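Local structure of nitroreductase family protein (Lactobacillus plantarum, 4QLX) at the interface of chains A and B. The protein reduces the carbon-carbon double bond of an enone fatty acid as an FMN-dependent enone reductase in the saturation pathway of polyunsaturated fatty acids. Coordinates in Å, arbitrary orientation; residue numbers count along the deposited sequence, not the author numbering. Chains: chain A/B, Nitroreductase family protein.

Contact 1: the interface of chains A and B. Residues chain A 127-128, 131; chain B 77, 79, 171.
A:Phe128 drives the rim of its ring into the face of B:Phe79, an edge-to-face pair with ring centroids 4.8 Å apart and planes turned 80° to each other. The corner CE2 of A:Phe128 does the touching: it stands over the centre of the B:Phe79 ring and comes within 3.5 Å of CG, with CZ next to it leaning toward CD1 and CG. With CG of B:Phe79 opposite the backbone N (chi1 -175°), the ring is carried to where its face meets A:Phe128.

Aliphatic and sulfur packing centres on B:Met77. Its side chain runs extended as far as SD and then bends at chi3 (59°), turning the terminal methyl CE toward A:Thr127, whose methyl CG2 it meets at 3.6 Å. These two side chains slide past each other in opposite directions. The same CG2 also lies over the centre of the A:Phe128 ring, 3.5 Å above its plane, so a neighbour within the helix backs the aromatic group on one face and may restrict its tilt. From B:Met77, SD reaches CE1 of A:Phe128 at 4.0 Å, on the other side of the ring's tip from the corner used by B:Phe79. A:Leu131, one helical turn beyond A:Thr127, meets the thioether tip to tip, its CD2 4.1 Å from SD. B:Gly171 adds a marginal contact, its CA 4.2 Å from CE1 of A:Phe128.

Chain A supplies all its residues here from helix 118-133, whereas chain B offers the loop residue B:Met77, B:Phe79 of the 3-10 helix 78-80, and B:Gly171 in a loop. Since B:Phe79 and B:Gly171 line the FMN pocket, and A:Phe128, A:Leu131, B:Met77 and B:Gly171 belong to the pockets for 10-oxooctadecanoic acid, the reaction product, this apolar patch forms part of the active-site wall where the two subunits meet.

Contact 2: the interface of chains A and B. Residues chain A 13-16, 20; chain B 10, 13, 15.
Two reciprocal backbone hydrogen bonds join the chains: B:Leu15 N donates to A:Asn13 O (3.1 Å) and A:Leu15 N to B:Asn13 O (3.2 Å), both nearly straight. A water lies between the same two carbonyl oxygens, 2.7 Å from A:Asn13 O, and bridges them, adding a water-mediated link between the chains.

The side chain of B:Asn13 uses both ends of its amide. Its carbonyl oxygen OD1 accepts the N-H of A:Ala16 at 2.9 Å on a lone pair in the carbonyl plane, while ND2 gives a hydrogen to the carboxylate oxygen OD1 of A:Asp14 at 2.8 Å. The latter partner lies close to the amide plane but is met from above its own carboxylate plane, the two flat groups standing 87° apart. Held at both ends, the amide has its flip fixed. CG of B:Asn13 points away from the backbone N (chi1 -166°), carrying the amide to the start of helix 15-20 in chain A, where it takes up a main-chain N-H of the first turn.

Beside this polar set, CD1 of B:Leu10 packs on the methyl CB of A:Ala16 at 3.8 Å and crosses near CD2 of A:Leu15. The site pairs the N-terminal segments of the two subunits about the two-fold, probably steadying the dimer where these segments meet.

Contact 1: the interface of chains A and B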
loop_
_atom_site.group_PDB
_atom_site.type_symbol
_atom_site.label_atom_id
_atom_site.label_comp_id
_atom_site.label_asym_id
_atom_site.label_seq_id
_atom_site.Cartn_x
_atom_site.Cartn_y
_atom_site.Cartn_z
ATOM N N THR A 127 7.833 -24.695 3.799
ATOM C CA THR A 127 6.772 -24.063 4.568
ATOM C C THR A 127 5.665 -23.456 3.715
ATOM O O THR A 127 4.477 -23.693 3.973
ATOM C CB THR A 127 7.358 -22.979 5.490
ATOM O OG1 THR A 127 8.243 -23.607 6.433
ATOM C CG2 THR A 127 6.249 -22.213 6.232
ATOM N N PHE A 128 6.039 -22.686 2.699
ATOM C CA PHE A 128 5.038 -21.888 1.997
ATOM C C PHE A 128 4.642 -22.411 0.624
ATOM O O PHE A 128 3.507 -22.191 0.190
ATOM C CB PHE A 128 5.524 -20.438 1.885
ATOM C CG PHE A 128 5.674 -19.768 3.214
ATOM C CD1 PHE A 128 4.556 -19.345 3.916
ATOM C CD2 PHE A 128 6.928 -19.595 3.784
ATOM C CE1 PHE A 128 4.689 -18.741 5.153
ATOM C CE2 PHE A 128 7.069 -18.989 5.020
ATOM C CZ PHE A 128 5.952 -18.563 5.705
ATOM N N LEU A 131 1.511 -24.557 0.546
ATOM C CA LEU A 131 0.292 -23.766 0.731
ATOM C C LEU A 131 -0.178 -23.130 -0.575
ATOM O O LEU A 131 -1.380 -22.979 -0.809
ATOM C CB LEU A 131 0.510 -22.682 1.786
ATOM C CG LEU A 131 0.259 -23.075 3.246
ATOM C CD1 LEU A 131 1.108 -24.246 3.663
ATOM C CD2 LEU A 131 0.518 -21.884 4.158
ATOM N N MET B 77 1.974 -18.822 12.095
ATOM C CA MET B 77 2.870 -19.905 11.687
ATOM C C MET B 77 4.226 -19.754 12.370
ATOM O O MET B 77 4.679 -18.641 12.621
ATOM C CB MET B 77 3.032 -19.928 10.169
ATOM C CG MET B 77 1.705 -20.079 9.433
ATOM S SD MET B 77 1.912 -20.144 7.648
ATOM C CE MET B 77 2.992 -21.569 7.512
ATOM N N PHE B 79 7.188 -20.264 11.386
ATOM C CA PHE B 79 8.171 -19.585 10.545
ATOM C C PHE B 79 8.320 -18.124 10.963
ATOM O O PHE B 79 9.408 -17.555 10.889
ATOM C CB PHE B 79 7.768 -19.681 9.065
ATOM C CG PHE B 79 8.785 -19.106 8.111
ATOM C CD1 PHE B 79 8.827 -17.742 7.847
ATOM C CD2 PHE B 79 9.694 -19.932 7.471
ATOM C CE1 PHE B 79 9.766 -17.216 6.964
ATOM C CE2 PHE B 79 10.636 -19.412 6.590
ATOM C CZ PHE B 79 10.669 -18.062 6.332
ATOM N N GLY B 171 1.700 -15.180 6.890
ATOM C CA GLY B 171 1.854 -16.566 7.281
ATOM C C GLY B 171 1.203 -16.801 8.629
ATOM O O GLY B 171 1.892 -16.823 9.667
#

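Contact 2: the interface of chains A and B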
loop_
_atom_site.group_PDB
_atom_site.type_symbol
_atom_site.label_atom_id
_atom_site.label_comp_id
_atom_site.label_asym_id
_atom_site.label_seq_id
_atom_site.Cartn_x
_atom_site.Cartn_y
_atom_site.Cartn_z
ATOM N N ASN A 13 10.636 14.854 -2.796
ATOM C CA ASN A 13 11.226 13.804 -1.972
ATOM C C ASN A 13 10.929 14.021 -0.491
ATOM O O ASN A 13 11.561 13.420 0.370
ATOM C CB ASN A 13 12.731 13.741 -2.219
ATOM C CG ASN A 13 13.360 12.480 -1.678
ATOM O OD1 ASN A 13 12.856 11.386 -1.898
ATOM N ND2 ASN A 13 14.453 12.632 -0.943
ATOM N N ASP A 14 9.958 14.892 -0.215
ATOM C CA ASP A 14 9.477 15.166 1.140
ATOM C C ASP A 14 8.394 14.145 1.534
ATOM O O ASP A 14 7.253 14.274 1.121
ATOM C CB ASP A 14 8.936 16.610 1.205
ATOM C CG ASP A 14 8.438 17.014 2.591
ATOM O OD1 ASP A 14 8.129 16.141 3.428
ATOM O OD2 ASP A 14 8.328 18.243 2.833
ATOM N N LEU A 15 8.756 13.145 2.340
ATOM C CA LEU A 15 7.832 12.053 2.669
ATOM C C LEU A 15 6.525 12.541 3.296
ATOM O O LEU A 15 5.442 12.116 2.899
ATOM C CB LEU A 15 8.510 11.047 3.612
ATOM C CG LEU A 15 7.720 9.785 3.984
ATOM C CD1 LEU A 15 8.658 8.646 4.188
ATOM C CD2 LEU A 15 6.896 9.964 5.258
ATOM N N ALA A 16 6.637 13.435 4.276
ATOM C CA ALA A 16 5.465 13.939 4.977
ATOM C C ALA A 16 4.507 14.636 4.008
ATOM O O ALA A 16 3.292 14.403 4.026
ATOM C CB ALA A 16 5.886 14.879 6.092
ATOM N N PHE A 20 1.159 12.692 3.536
ATOM C CA PHE A 20 0.132 13.283 4.407
ATOM C C PHE A 20 -0.663 14.417 3.739
ATOM O O PHE A 20 -1.716 14.833 4.240
ATOM C CB PHE A 20 0.777 13.793 5.701
ATOM C CG PHE A 20 1.566 12.750 6.438
ATOM C CD1 PHE A 20 1.218 11.405 6.356
ATOM C CD2 PHE A 20 2.656 13.107 7.211
ATOM C CE1 PHE A 20 1.943 10.434 7.039
ATOM C CE2 PHE A 20 3.395 12.139 7.893
ATOM C CZ PHE A 20 3.032 10.797 7.802
ATOM N N LEU B 10 9.528 13.479 12.357
ATOM C CA LEU B 10 9.961 12.357 11.525
ATOM C C LEU B 10 11.473 12.273 11.504
ATOM O O LEU B 10 12.149 13.210 11.094
ATOM C CB LEU B 10 9.435 12.489 10.092
ATOM C CG LEU B 10 7.922 12.414 9.853
ATOM C CD1 LEU B 10 7.624 12.440 8.364
ATOM C CD2 LEU B 10 7.308 11.178 10.505
ATOM N N ASN B 13 12.765 11.679 6.770
ATOM C CA ASN B 13 11.760 12.274 5.899
ATOM C C ASN B 13 12.210 12.218 4.435
ATOM O O ASN B 13 11.647 12.889 3.576
ATOM C CB ASN B 13 11.482 13.721 6.314
ATOM C CG ASN B 13 10.215 14.273 5.675
ATOM O OD1 ASN B 13 9.179 13.612 5.665
ATOM N ND2 ASN B 13 10.304 15.474 5.111
ATOM N N LEU B 15 11.997 10.455 1.266
ATOM C CA LEU B 15 11.065 9.475 0.686
ATOM C C LEU B 15 11.767 8.360 -0.108
ATOM O O LEU B 15 11.453 7.170 0.040
ATOM C CB LEU B 15 10.052 10.170 -0.220
ATOM C CG LEU B 15 9.059 9.276 -0.979
ATOM C CD1 LEU B 15 8.295 8.349 -0.039
ATOM C CD2 LEU B 15 8.088 10.136 -1.763
HETATM O O HOH W 1 13.274 14.791 1.967
#

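Contact 1 and contact 2 have their centres of C-alpha atoms about 34 Å apart and share no residue or helix. Contact 2 joins like to like, setting the same N-terminal stretch of both chains together, whereas contact 1 sets helix 118-133 of one subunit against residues lining the cofactor and product pockets of the other. The two-fold symmetry repeats contact 1 with the chains exchanged, at the second active site. Contact 1, an apolar fastening, suggests that both subunits contribute to each substrate pocket, while contact 2, a mainly polar one, probably supports the pairing.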